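Local coordinates for protein cortical-lytic enzyme (Clostridium perfringens, PDB 5JIP) that probably hydrolyses peptidoglycan as a glycoside hydrolase family 25 muramidase and takes part in breaking down the spore cortex during germination, at residues A[27-32]-A[64-69]; A[123-128]-A[161-166]; A[143-148]-A[306-311]; A[264-269]-A[288-293]. One frame throughout, in Å; residues are numbered along the deposited sequence.

Contacts 1 and 2 lie in the glycoside hydrolase family 25 barrel, on opposite sides of the chain's centre, their centres about 40 Å apart. Contact 3 sits close to the middle of the chain and joins the barrel to the C-terminal beta domain. It lies beside the bound magnesium: the side chain of Thr306 is about 5 Å from the ion. In contact 1 the side chain of Ile68 is about 9 Å from that of Met230, a magnesium-site residue. Contacts 2 and 3 touch where Phe161 CE2 packs on Leu148 CD2 at 4.0 Å. Contact 4 belongs to the beta domain alone, nested in the loop that contact 3 closes; their centres are about 27 Å apart.

Contact 1. Residues A[27-32]-A[64-69]; sequences NFLTLA and RRLGIP
Leu66 and Ile68 send their side chains onto one side of the short helix 28-34. The tip of Leu66 makes the tightest apolar touch: its CD1 lies 3.5 Å from Phe28 CB. The other branch, Leu66 CD2, meets Leu29 CD1 at 4.2 Å. Phe28 meets 64-69 through its CB; its ring points on to an earlier part of the same helix, edge-to-face with Phe59. Ile68 reaches in with its longer branch. CG1 is anti to the carbonyl carbon (chi1 -55°) and the chain runs on extended, so CD1 comes to the helix backbone, 3.5 Å from Phe28 O. The same CD1 rests on Ala32 CB at 3.7 Å. Ile68 CG1 also lies against this methyl, and the CA atoms of Ala32 and Ile68 are 6.0 Å apart.

Two helix ends position these groups. Asn27 N-caps helix 28-34: its OD1 accepts from Thr30 N at 3.2 Å, with the donor well above the carbonyl plane, and more weakly from Leu29 N. On the other side Gly67, with positive phi, closes helix 56-66 in a Schellman motif. The chain then turns to bring Ile68 in, and Ile68 also touches Ile38 of strand 38-44. Two successive helices on the outside of a beta/alpha barrel, each followed by a parallel strand, are joined in this way, as in the TIM-barrel clan.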
loop_
_atom_site.group_PDB
_atom_site.type_symbol
_atom_site.label_atom_id
_atom_site.label_comp_id
_atom_site.label_asym_id
_atom_site.label_seq_id
_atom_site.Cartn_x
_atom_site.Cartn_y
_atom_site.Cartn_z
ATOM N N ASN A 27 9.072 -32.426 17.201
ATOM C CA ASN A 27 7.720 -32.928 17.013
ATOM C C ASN A 27 6.847 -31.797 16.479
ATOM O O ASN A 27 6.396 -30.933 17.233
ATOM C CB ASN A 27 7.149 -33.480 18.303
ATOM C CG ASN A 27 5.833 -34.152 18.085
ATOM O OD1 ASN A 27 5.075 -33.779 17.179
ATOM N ND2 ASN A 27 5.557 -35.181 18.880
ATOM N N PHE A 28 6.580 -31.837 15.181
ATOM C CA PHE A 28 5.868 -30.738 14.538
ATOM C C PHE A 28 4.415 -30.709 14.942
ATOM O O PHE A 28 3.802 -29.639 14.956
ATOM C CB PHE A 28 6.014 -30.833 13.033
ATOM C CG PHE A 28 7.395 -30.472 12.549
ATOM C CD1 PHE A 28 7.787 -29.135 12.466
ATOM C CD2 PHE A 28 8.312 -31.464 12.200
ATOM C CE1 PHE A 28 9.045 -28.798 12.020
ATOM C CE2 PHE A 28 9.574 -31.141 11.763
ATOM C CZ PHE A 28 9.949 -29.794 11.656
ATOM N N LEU A 29 3.844 -31.854 15.305
ATOM C CA LEU A 29 2.474 -31.816 15.778
ATOM C C LEU A 29 2.381 -31.007 17.068
ATOM O O LEU A 29 1.403 -30.290 17.300
ATOM C CB LEU A 29 1.930 -33.242 15.969
ATOM C CG LEU A 29 0.441 -33.320 16.263
ATOM C CD1 LEU A 29 -0.362 -32.700 15.135
ATOM C CD2 LEU A 29 0.031 -34.772 16.481
ATOM N N THR A 30 3.391 -31.112 17.922
ATOM C CA THR A 30 3.405 -30.312 19.137
ATOM C C THR A 30 3.635 -28.837 18.818
ATOM O O THR A 30 2.963 -27.960 19.374
ATOM C CB THR A 30 4.487 -30.837 20.066
ATOM O OG1 THR A 30 4.213 -32.209 20.355
ATOM C CG2 THR A 30 4.554 -30.043 21.377
ATOM N N LEU A 31 4.569 -28.547 17.914
ATOM C CA LEU A 31 4.848 -27.158 17.569
ATOM C C LEU A 31 3.648 -26.479 16.910
ATOM O O LEU A 31 3.488 -25.264 17.017
ATOM C CB LEU A 31 6.055 -27.108 16.646
ATOM C CG LEU A 31 7.413 -27.491 17.265
ATOM C CD1 LEU A 31 8.507 -27.433 16.216
ATOM C CD2 LEU A 31 7.739 -26.577 18.443
ATOM N N ALA A 32 2.817 -27.239 16.202
ATOM C CA ALA A 32 1.645 -26.654 15.557
ATOM C C ALA A 32 0.731 -25.994 16.568
ATOM O O ALA A 32 -0.025 -25.075 16.222
ATOM C CB ALA A 32 0.878 -27.725 14.778
ATOM N N ARG A 64 4.227 -28.117 5.935
ATOM C CA ARG A 64 3.160 -27.867 4.978
ATOM C C ARG A 64 2.008 -28.828 5.208
ATOM O O ARG A 64 0.830 -28.436 5.127
ATOM C CB ARG A 64 3.686 -28.003 3.556
ATOM C CG ARG A 64 4.392 -26.700 3.021
ATOM C CD ARG A 64 3.345 -25.701 2.583
ATOM N NE ARG A 64 3.885 -24.383 2.242
ATOM C CZ ARG A 64 4.383 -24.060 1.051
ATOM N NH1 ARG A 64 4.464 -24.981 0.098
ATOM N NH2 ARG A 64 4.817 -22.814 0.826
ATOM N N ARG A 65 2.328 -30.091 5.489
ATOM C CA ARG A 65 1.280 -31.080 5.712
ATOM C C ARG A 65 0.423 -30.676 6.910
ATOM O O ARG A 65 -0.795 -30.893 6.919
ATOM C CB ARG A 65 1.886 -32.469 5.922
ATOM C CG ARG A 65 0.827 -33.632 5.863
ATOM C CD ARG A 65 1.416 -35.009 6.174
ATOM N NE ARG A 65 1.767 -35.025 7.573
ATOM C CZ ARG A 65 0.896 -35.188 8.557
ATOM N NH1 ARG A 65 -0.380 -35.444 8.291
ATOM N NH2 ARG A 65 1.320 -35.095 9.802
ATOM N N LEU A 66 1.045 -30.088 7.927
ATOM C CA LEU A 66 0.339 -29.700 9.141
ATOM C C LEU A 66 -0.226 -28.286 9.089
ATOM O O LEU A 66 -0.883 -27.859 10.049
ATOM C CB LEU A 66 1.264 -29.811 10.346
ATOM C CG LEU A 66 1.698 -31.231 10.697
ATOM C CD1 LEU A 66 2.724 -31.215 11.809
ATOM C CD2 LEU A 66 0.521 -32.060 11.069
ATOM N N GLY A 67 -0.005 -27.557 8.004
ATOM C CA GLY A 67 -0.521 -26.219 7.917
ATOM C C GLY A 67 0.225 -25.211 8.764
ATOM O O GLY A 67 -0.328 -24.157 9.068
ATOM N N ILE A 68 1.461 -25.515 9.167
ATOM C CA ILE A 68 2.247 -24.587 9.981
ATOM C C ILE A 68 2.948 -23.609 9.048
ATOM O O ILE A 68 3.742 -24.036 8.196
ATOM C CB ILE A 68 3.289 -25.287 10.853
ATOM C CG1 ILE A 68 2.641 -26.368 11.740
ATOM C CG2 ILE A 68 3.989 -24.249 11.729
ATOM C CD1 ILE A 68 3.672 -27.229 12.436
ATOM N N PRO A 69 2.704 -22.307 9.169
ATOM C CA PRO A 69 3.398 -21.353 8.285
ATOM C C PRO A 69 4.897 -21.541 8.386
ATOM O O PRO A 69 5.470 -21.510 9.479
ATOM C CB PRO A 69 2.950 -19.983 8.801
ATOM C CG PRO A 69 1.603 -20.262 9.440
ATOM C CD PRO A 69 1.750 -21.631 10.065
#

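Contact 2. Residues A[123-128]-A[161-166]; sequences TTTELV and FKVPGK
Val163 fits against the first turns of helix 124-142. From its CB the two methyls part. CG1, anti to the backbone N (chi1 173°), goes to Thr125 and lies 3.6 Å from Thr125 OG1. CG2 is anti to the carbonyl carbon and meets Val128 tip to tip, 3.7 Å from Val128 CG1. Val128 CB is just as near to it. Thr125 crosses Val163 at about a right angle. Thr125 OG1, anti to the carbonyl carbon (chi1 -59°), also lies 3.6 Å from Pro164 CD.

The helix carries the chain from strand 111-113 to the parallel strand 147-151, a beta-alpha-beta crossover of the barrel. The segment 161-166 is a loop between helix 152-157 and strand 175-178, and it folds back over the N-terminal end of this crossover helix. That end is closed by a capping box. Glu126 N donates to Thr123 OG1 at 3.0 Å, and Thr123 N returns a nearly straight bond to Glu126 OE1 at 2.8 Å.

Deeper in, the Phe161 ring is met obliquely by Leu127 CD2, 4.2 Å from its CE1, and by Val128 CG2. Phe154 packs on both Phe161 and Leu127. Thr124 turns its methyl to the loop, with CG2 3.3 Å from Lys162 O, while its hydroxyl has weak hydrogen-bond partners in Tyr158 O and Asp159 OD2, which share its one proton. At the rim one water joins Thr125 OG1, at 2.7 Å, to Pro164 O, to which it donates.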
loop_
_atom_site.group_PDB
_atom_site.type_symbol
_atom_site.label_atom_id
_atom_site.label_comp_id
_atom_site.label_asym_id
_atom_site.label_seq_id
_atom_site.Cartn_x
_atom_site.Cartn_y
_atom_site.Cartn_z
ATOM N N THR A 123 35.268 -4.814 3.742
ATOM C CA THR A 123 34.770 -3.517 4.164
ATOM C C THR A 123 33.243 -3.559 4.280
ATOM O O THR A 123 32.570 -4.441 3.737
ATOM C CB THR A 123 35.187 -2.427 3.175
ATOM O OG1 THR A 123 34.455 -2.591 1.961
ATOM C CG2 THR A 123 36.660 -2.510 2.856
ATOM N N THR A 124 32.699 -2.586 5.007
ATOM C CA THR A 124 31.250 -2.450 5.063
ATOM C C THR A 124 30.653 -2.304 3.667
ATOM O O THR A 124 29.599 -2.882 3.371
ATOM C CB THR A 124 30.891 -1.273 5.943
ATOM O OG1 THR A 124 31.419 -1.513 7.247
ATOM C CG2 THR A 124 29.364 -1.074 6.005
ATOM N N THR A 125 31.309 -1.541 2.784
ATOM C CA THR A 125 30.796 -1.419 1.420
ATOM C C THR A 125 30.788 -2.774 0.735
ATOM O O THR A 125 29.817 -3.139 0.064
ATOM C CB THR A 125 31.629 -0.422 0.609
ATOM O OG1 THR A 125 31.610 0.862 1.252
ATOM C CG2 THR A 125 31.093 -0.283 -0.826
ATOM N N GLU A 126 31.863 -3.542 0.894
ATOM C CA GLU A 126 31.926 -4.835 0.235
ATOM C C GLU A 126 30.860 -5.786 0.779
ATOM O O GLU A 126 30.214 -6.503 0.003
ATOM C CB GLU A 126 33.327 -5.429 0.393
ATOM C CG GLU A 126 34.379 -4.697 -0.424
ATOM C CD GLU A 126 35.795 -5.113 -0.098
ATOM O OE1 GLU A 126 36.087 -5.386 1.089
ATOM O OE2 GLU A 126 36.612 -5.164 -1.052
ATOM N N LEU A 127 30.669 -5.812 2.099
ATOM C CA LEU A 127 29.684 -6.733 2.671
ATOM C C LEU A 127 28.279 -6.341 2.234
ATOM O O LEU A 127 27.508 -7.176 1.753
ATOM C CB LEU A 127 29.785 -6.749 4.188
ATOM C CG LEU A 127 28.776 -7.640 4.922
ATOM C CD1 LEU A 127 28.942 -9.079 4.515
ATOM C CD2 LEU A 127 28.917 -7.549 6.437
ATOM N N VAL A 128 27.942 -5.059 2.357
ATOM C CA VAL A 128 26.601 -4.618 2.004
ATOM C C VAL A 128 26.358 -4.791 0.507
ATOM O O VAL A 128 25.275 -5.207 0.104
ATOM C CB VAL A 128 26.370 -3.166 2.477
ATOM C CG1 VAL A 128 25.073 -2.603 1.919
ATOM C CG2 VAL A 128 26.347 -3.050 4.023
ATOM N N PHE A 161 26.072 -0.961 9.341
ATOM C CA PHE A 161 25.733 -1.165 7.934
ATOM C C PHE A 161 25.574 0.162 7.196
ATOM O O PHE A 161 24.893 0.246 6.170
ATOM C CB PHE A 161 24.451 -1.998 7.767
ATOM C CG PHE A 161 24.635 -3.469 7.960
ATOM C CD1 PHE A 161 25.858 -4.018 8.340
ATOM C CD2 PHE A 161 23.574 -4.325 7.722
ATOM C CE1 PHE A 161 26.001 -5.408 8.499
ATOM C CE2 PHE A 161 23.716 -5.681 7.877
ATOM C CZ PHE A 161 24.933 -6.225 8.279
ATOM N N LYS A 162 26.231 1.202 7.689
ATOM C CA LYS A 162 26.281 2.474 6.969
ATOM C C LYS A 162 27.365 2.413 5.911
ATOM O O LYS A 162 28.525 2.130 6.218
ATOM C CB LYS A 162 26.537 3.623 7.935
ATOM C CG LYS A 162 26.464 4.996 7.261
ATOM C CD LYS A 162 26.476 6.115 8.280
ATOM C CE LYS A 162 26.152 7.449 7.611
ATOM N NZ LYS A 162 26.295 8.636 8.522
ATOM N N VAL A 163 26.992 2.645 4.662
ATOM C CA VAL A 163 27.925 2.590 3.544
ATOM C C VAL A 163 28.376 4.015 3.245
ATOM O O VAL A 163 27.522 4.869 2.981
ATOM C CB VAL A 163 27.296 1.953 2.308
ATOM C CG1 VAL A 163 28.253 2.063 1.103
ATOM C CG2 VAL A 163 26.952 0.492 2.636
ATOM N N PRO A 164 29.674 4.296 3.238
ATOM C CA PRO A 164 30.155 5.649 2.888
ATOM C C PRO A 164 29.536 6.170 1.597
ATOM O O PRO A 164 29.559 5.516 0.562
ATOM C CB PRO A 164 31.667 5.442 2.742
ATOM C CG PRO A 164 31.974 4.339 3.713
ATOM C CD PRO A 164 30.778 3.410 3.643
ATOM N N GLY A 165 28.959 7.362 1.675
ATOM C CA GLY A 165 28.346 7.970 0.508
ATOM C C GLY A 165 26.948 7.490 0.157
ATOM O O GLY A 165 26.306 8.092 -0.716
ATOM N N LYS A 166 26.435 6.449 0.822
ATOM C CA LYS A 166 25.250 5.750 0.344
ATOM C C LYS A 166 24.205 5.499 1.416
ATOM O O LYS A 166 23.187 4.860 1.123
ATOM C CB LYS A 166 25.646 4.398 -0.276
ATOM C CG LYS A 166 26.551 4.499 -1.499
ATOM C CD LYS A 166 25.791 5.042 -2.701
ATOM C CE LYS A 166 26.687 5.111 -3.942
ATOM N NZ LYS A 166 27.115 3.761 -4.387
HETATM O O HOH W 1 31.177 3.192 -0.106
#

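Contact 3. Residues A[143-148]-A[306-311]; sequences RRRLML and TGDFSK
Arg143 lays its guanidinium flat on the ring of Phe309, with the planes 9° apart. This is a cation-pi stack: Arg143 CZ stands 3.5 Å from the centroid of the Phe309 ring, over its face. The side chain is extended from CG to NE, carrying the charged group over the ring. Arg143 NH1 also pairs with Glu301. The contact ties the (beta/alpha) barrel, just after helix 124-142, to a loop of the C-terminal beta domain. Tyr270 and Thr273 of the second subunit pack on Arg143 and Phe309.

Asp308 OD1 accepts from Arg145 N at 3.1 Å, on the syn lone pair. Arg144 approaches the same oxygen with NE in a long salt bridge, its guanidinium almost perpendicular to the carboxylate. Arg144 NH1 has a further partner in Gly106 O. One water donates to Asp308 OD1 and Arg143 O; another accepts from Arg144 NE and lies 2.9 Å from Asp308 OD2. The Arg144 charge and the Arg145 N-H probably favour the ionised carboxylate. Asp308 N donates to Asp304 OD1 and so probably helps to position this magnesium-site residue.

Arg145 bends at chi2 and chi3, and its NE and NH2 go to Glu139 OE2 and Asp172 O. Its NH1 bonds to Thr306 O at 2.9 Å, close to straight (163°). NH1 lies in the carbonyl plane on a lone pair, and the oxygen lies almost in the guanidinium plane.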
loop_
_atom_site.group_PDB
_atom_site.type_symbol
_atom_site.label_atom_id
_atom_site.label_comp_id
_atom_site.label_asym_id
_atom_site.label_seq_id
_atom_site.Cartn_x
_atom_site.Cartn_y
_atom_site.Cartn_z
ATOM N N ARG A 143 10.072 -12.735 -7.540
ATOM C CA ARG A 143 9.024 -11.783 -7.188
ATOM C C ARG A 143 8.623 -11.893 -5.715
ATOM O O ARG A 143 7.529 -11.475 -5.345
ATOM C CB ARG A 143 7.791 -11.933 -8.096
ATOM C CG ARG A 143 7.007 -10.629 -8.253
ATOM C CD ARG A 143 5.650 -10.855 -8.905
ATOM N NE ARG A 143 4.951 -9.604 -9.163
ATOM C CZ ARG A 143 3.639 -9.509 -9.354
ATOM N NH1 ARG A 143 2.872 -10.577 -9.317
ATOM N NH2 ARG A 143 3.094 -8.335 -9.588
ATOM N N ARG A 144 9.489 -12.461 -4.877
ATOM C CA ARG A 144 9.298 -12.541 -3.435
ATOM C C ARG A 144 10.287 -11.636 -2.719
ATOM O O ARG A 144 11.483 -11.656 -3.015
ATOM C CB ARG A 144 9.488 -13.975 -2.907
ATOM C CG ARG A 144 8.429 -14.971 -3.310
ATOM C CD ARG A 144 7.125 -14.710 -2.618
ATOM N NE ARG A 144 7.233 -14.798 -1.151
ATOM C CZ ARG A 144 7.093 -15.906 -0.424
ATOM N NH1 ARG A 144 6.832 -17.087 -0.980
ATOM N NH2 ARG A 144 7.194 -15.832 0.895
ATOM N N ARG A 145 9.790 -10.902 -1.734
ATOM C CA ARG A 145 10.651 -10.167 -0.823
ATOM C C ARG A 145 11.571 -11.075 -0.012
ATOM O O ARG A 145 11.161 -12.118 0.507
ATOM C CB ARG A 145 9.831 -9.351 0.161
ATOM C CG ARG A 145 8.937 -8.279 -0.408
ATOM C CD ARG A 145 9.689 -7.218 -1.203
ATOM N NE ARG A 145 10.914 -6.718 -0.604
ATOM C CZ ARG A 145 10.997 -5.728 0.286
ATOM N NH1 ARG A 145 9.908 -5.159 0.763
ATOM N NH2 ARG A 145 12.189 -5.318 0.722
ATOM N N LEU A 146 12.815 -10.637 0.123
ATOM C CA LEU A 146 13.841 -11.306 0.905
ATOM C C LEU A 146 14.032 -10.599 2.245
ATOM O O LEU A 146 14.276 -9.390 2.284
ATOM C CB LEU A 146 15.158 -11.310 0.122
ATOM C CG LEU A 146 16.350 -11.997 0.783
ATOM C CD1 LEU A 146 16.099 -13.502 0.875
ATOM C CD2 LEU A 146 17.626 -11.707 0.021
ATOM N N MET A 147 13.928 -11.350 3.337
ATOM C CA MET A 147 14.229 -10.833 4.677
ATOM C C MET A 147 15.689 -11.106 5.024
ATOM O O MET A 147 16.241 -12.135 4.633
ATOM C CB MET A 147 13.298 -11.456 5.731
ATOM C CG MET A 147 13.630 -11.066 7.176
ATOM S SD MET A 147 12.210 -11.055 8.290
ATOM C CE MET A 147 11.864 -12.794 8.413
ATOM N N LEU A 148 16.318 -10.142 5.709
ATOM C CA LEU A 148 17.695 -10.260 6.191
ATOM C C LEU A 148 17.710 -10.644 7.663
ATOM O O LEU A 148 17.053 -10.002 8.494
ATOM C CB LEU A 148 18.471 -8.954 5.999
ATOM C CG LEU A 148 19.934 -9.004 6.495
ATOM C CD1 LEU A 148 20.704 -9.899 5.604
ATOM C CD2 LEU A 148 20.520 -7.593 6.528
ATOM N N THR A 306 4.372 -4.842 2.437
ATOM C CA THR A 306 5.785 -4.952 2.110
ATOM C C THR A 306 6.007 -5.499 0.708
ATOM O O THR A 306 7.141 -5.763 0.336
ATOM C CB THR A 306 6.525 -5.769 3.186
ATOM O OG1 THR A 306 5.778 -6.931 3.550
ATOM C CG2 THR A 306 6.700 -4.915 4.442
ATOM N N GLY A 307 4.959 -5.618 -0.105
ATOM C CA GLY A 307 5.155 -5.801 -1.528
ATOM C C GLY A 307 5.183 -7.225 -2.030
ATOM O O GLY A 307 5.719 -7.466 -3.124
ATOM N N ASP A 308 4.639 -8.184 -1.275
ATOM C CA ASP A 308 4.369 -9.513 -1.792
ATOM C C ASP A 308 2.954 -9.624 -2.337
ATOM O O ASP A 308 2.029 -8.920 -1.907
ATOM C CB ASP A 308 4.583 -10.576 -0.715
ATOM C CG ASP A 308 6.058 -10.900 -0.494
ATOM O OD1 ASP A 308 6.759 -11.168 -1.476
ATOM O OD2 ASP A 308 6.520 -10.847 0.662
ATOM N N PHE A 309 2.798 -10.542 -3.283
ATOM C CA PHE A 309 1.565 -10.752 -4.030
ATOM C C PHE A 309 0.973 -12.132 -3.780
ATOM O O PHE A 309 1.676 -13.074 -3.411
ATOM C CB PHE A 309 1.819 -10.609 -5.518
ATOM C CG PHE A 309 2.510 -9.342 -5.863
ATOM C CD1 PHE A 309 3.887 -9.262 -5.809
ATOM C CD2 PHE A 309 1.790 -8.218 -6.192
ATOM C CE1 PHE A 309 4.540 -8.071 -6.121
ATOM C CE2 PHE A 309 2.444 -7.026 -6.467
ATOM C CZ PHE A 309 3.817 -6.964 -6.425
ATOM N N SER A 310 -0.333 -12.229 -4.019
ATOM C CA SER A 310 -1.017 -13.514 -4.169
ATOM C C SER A 310 -0.174 -14.430 -5.027
ATOM O O SER A 310 0.270 -14.046 -6.106
ATOM C CB SER A 310 -2.400 -13.329 -4.824
ATOM O OG SER A 310 -3.214 -12.411 -4.115
ATOM N N LYS A 311 0.037 -15.664 -4.555
ATOM C CA LYS A 311 0.844 -16.594 -5.338
ATOM C C LYS A 311 0.217 -16.837 -6.698
ATOM O O LYS A 311 0.919 -16.897 -7.717
ATOM C CB LYS A 311 1.007 -17.909 -4.586
ATOM C CG LYS A 311 1.972 -18.882 -5.268
ATOM C CD LYS A 311 2.116 -20.188 -4.450
ATOM C CE LYS A 311 3.112 -21.152 -5.093
ATOM N NZ LYS A 311 2.517 -21.822 -6.262
HETATM O O HOH W 2 5.303 -11.998 -3.799
HETATM O O HOH W 3 7.778 -8.956 -4.187
HETATM O O HOH W 4 8.518 -12.965 0.530
HETATM O O HOH W 5 6.322 -13.472 2.689
#

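Contact 4. Residues A[264-269]-A[288-293]; sequences VFVNDN and FYLPKG
The Phe288 ring has the CB of Val266 over one face and the CB of Asn269 at its edge. Val266 CB stands 4.0 Å from the centroid of the Phe288 ring and only 12° off the ring normal, a CH-pi contact. Asn269 CB comes in the ring plane, 3.8 Å from Phe288 CE1. Ile283 and Ala271 also touch the Phe288 side chain.

Leu290 crosses Val266 at about a right angle. With CG anti to the carbonyl carbon and the chain then extended (chi2 176°), its CD2 is brought to 4.0 Å from Val266 CG1. The same methyl lies 3.4 Å from Asn267 ND2. Val266 thus serves both residues of the loop: CB for the phenyl ring and CG1 for the leucine.

Val266 and Asn269 are the two ends of a type I' turn. Val266 N and Asn269 O pair at 2.8 Å, with the reverse bond equally short, so the hairpin between strands 259-266 and 269-275 is tightly closed. Asn267 OD1 accepts from Lys297 N, which fastens the turn to strand 296-304. The loop 288-293 leads from strand 280-284 to strand 296-304 of the other sheet and on the way packs against the 266-269 turn. The three- and four-stranded sheets are consistent with a fibronectin type III sandwich.

The meeting surfaces are mainly carbon. The fit therefore rests on shape and dispersion, while directional bonds lie within the turn and to strand 296-304.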
loop_
_atom_site.group_PDB
_atom_site.type_symbol
_atom_site.label_atom_id
_atom_site.label_comp_id
_atom_site.label_asym_id
_atom_site.label_seq_id
_atom_site.Cartn_x
_atom_site.Cartn_y
_atom_site.Cartn_z
ATOM N N VAL A 264 -5.518 -5.570 -11.110
ATOM C CA VAL A 264 -6.470 -6.253 -11.987
ATOM C C VAL A 264 -5.947 -6.218 -13.412
ATOM O O VAL A 264 -5.354 -5.219 -13.852
ATOM C CB VAL A 264 -7.866 -5.609 -11.904
ATOM C CG1 VAL A 264 -8.826 -6.253 -12.898
ATOM C CG2 VAL A 264 -8.393 -5.730 -10.473
ATOM N N PHE A 265 -6.191 -7.306 -14.137
ATOM C CA PHE A 265 -5.661 -7.486 -15.483
ATOM C C PHE A 265 -6.748 -7.968 -16.433
ATOM O O PHE A 265 -7.618 -8.757 -16.043
ATOM C CB PHE A 265 -4.535 -8.492 -15.481
ATOM C CG PHE A 265 -3.382 -8.119 -14.570
ATOM C CD1 PHE A 265 -3.407 -8.448 -13.216
ATOM C CD2 PHE A 265 -2.279 -7.442 -15.078
ATOM C CE1 PHE A 265 -2.340 -8.103 -12.381
ATOM C CE2 PHE A 265 -1.209 -7.075 -14.249
ATOM C CZ PHE A 265 -1.233 -7.416 -12.907
ATOM N N VAL A 266 -6.663 -7.501 -17.681
ATOM C CA VAL A 266 -7.524 -7.952 -18.776
ATOM C C VAL A 266 -6.627 -8.619 -19.813
ATOM O O VAL A 266 -5.742 -7.965 -20.386
ATOM C CB VAL A 266 -8.319 -6.795 -19.403
ATOM C CG1 VAL A 266 -9.109 -7.313 -20.621
ATOM C CG2 VAL A 266 -9.244 -6.133 -18.390
ATOM N N ASN A 267 -6.851 -9.915 -20.047
ATOM C CA ASN A 267 -5.971 -10.702 -20.896
ATOM C C ASN A 267 -4.516 -10.389 -20.545
ATOM O O ASN A 267 -3.698 -10.141 -21.436
ATOM C CB ASN A 267 -6.244 -10.421 -22.377
ATOM C CG ASN A 267 -7.643 -10.837 -22.821
ATOM O OD1 ASN A 267 -8.234 -11.773 -22.276
ATOM N ND2 ASN A 267 -8.165 -10.150 -23.815
ATOM N N ASP A 268 -4.197 -10.343 -19.251
ATOM C CA ASP A 268 -2.839 -10.168 -18.730
ATOM C C ASP A 268 -2.299 -8.761 -18.928
ATOM O O ASP A 268 -1.137 -8.496 -18.560
ATOM C CB ASP A 268 -1.845 -11.169 -19.348
ATOM C CG ASP A 268 -2.216 -12.622 -19.047
ATOM O OD1 ASP A 268 -2.735 -12.900 -17.948
ATOM O OD2 ASP A 268 -2.006 -13.493 -19.918
ATOM N N ASN A 269 -3.072 -7.857 -19.504
ATOM C CA ASN A 269 -2.680 -6.468 -19.573
ATOM C C ASN A 269 -3.189 -5.770 -18.330
ATOM O O ASN A 269 -4.312 -6.014 -17.882
ATOM C CB ASN A 269 -3.240 -5.793 -20.823
ATOM C CG ASN A 269 -2.766 -6.460 -22.095
ATOM O OD1 ASN A 269 -3.549 -7.073 -22.824
ATOM N ND2 ASN A 269 -1.475 -6.363 -22.353
ATOM N N PHE A 288 -8.331 -1.871 -24.500
ATOM C CA PHE A 288 -7.777 -3.193 -24.745
ATOM C C PHE A 288 -8.235 -3.721 -26.098
ATOM O O PHE A 288 -9.341 -3.412 -26.557
ATOM C CB PHE A 288 -8.198 -4.166 -23.641
ATOM C CG PHE A 288 -7.856 -3.678 -22.275
ATOM C CD1 PHE A 288 -6.634 -3.971 -21.718
ATOM C CD2 PHE A 288 -8.741 -2.885 -21.575
ATOM C CE1 PHE A 288 -6.309 -3.494 -20.479
ATOM C CE2 PHE A 288 -8.427 -2.408 -20.346
ATOM C CZ PHE A 288 -7.207 -2.707 -19.790
ATOM N N TYR A 289 -7.369 -4.518 -26.729
ATOM C CA TYR A 289 -7.708 -5.211 -27.975
ATOM C C TYR A 289 -8.591 -6.401 -27.625
ATOM O O TYR A 289 -8.097 -7.457 -27.232
ATOM C CB TYR A 289 -6.460 -5.690 -28.713
ATOM C CG TYR A 289 -5.486 -4.613 -29.122
ATOM C CD1 TYR A 289 -5.874 -3.567 -29.953
ATOM C CD2 TYR A 289 -4.154 -4.651 -28.701
ATOM C CE1 TYR A 289 -4.971 -2.573 -30.330
ATOM C CE2 TYR A 289 -3.244 -3.664 -29.065
ATOM C CZ TYR A 289 -3.659 -2.636 -29.889
ATOM O OH TYR A 289 -2.764 -1.669 -30.258
ATOM N N LEU A 290 -9.902 -6.253 -27.784
ATOM C CA LEU A 290 -10.853 -7.311 -27.431
ATOM C C LEU A 290 -11.627 -7.765 -28.668
ATOM O O LEU A 290 -12.728 -7.257 -28.937
ATOM C CB LEU A 290 -11.803 -6.819 -26.337
ATOM C CG LEU A 290 -11.113 -6.388 -25.028
ATOM C CD1 LEU A 290 -12.134 -5.833 -24.056
ATOM C CD2 LEU A 290 -10.338 -7.536 -24.395
ATOM N N PRO A 291 -11.108 -8.733 -29.435
ATOM C CA PRO A 291 -11.829 -9.189 -30.631
ATOM C C PRO A 291 -13.252 -9.614 -30.300
ATOM O O PRO A 291 -13.505 -10.297 -29.304
ATOM C CB PRO A 291 -10.989 -10.373 -31.122
ATOM C CG PRO A 291 -10.196 -10.803 -29.953
ATOM C CD PRO A 291 -9.908 -9.555 -29.187
ATOM N N LYS A 292 -14.190 -9.191 -31.144
ATOM C CA LYS A 292 -15.588 -9.522 -30.920
ATOM C C LYS A 292 -15.768 -11.038 -30.875
ATOM O O LYS A 292 -15.211 -11.778 -31.692
ATOM C CB LYS A 292 -16.455 -8.892 -32.019
ATOM C CG LYS A 292 -17.799 -9.573 -32.228
ATOM C CD LYS A 292 -18.632 -8.905 -33.319
ATOM C CE LYS A 292 -19.761 -9.846 -33.761
ATOM N NZ LYS A 292 -20.895 -9.115 -34.402
ATOM N N GLY A 293 -16.526 -11.501 -29.885
ATOM C CA GLY A 293 -16.820 -12.907 -29.742
ATOM C C GLY A 293 -15.756 -13.741 -29.059
ATOM O O GLY A 293 -16.017 -14.914 -28.755
#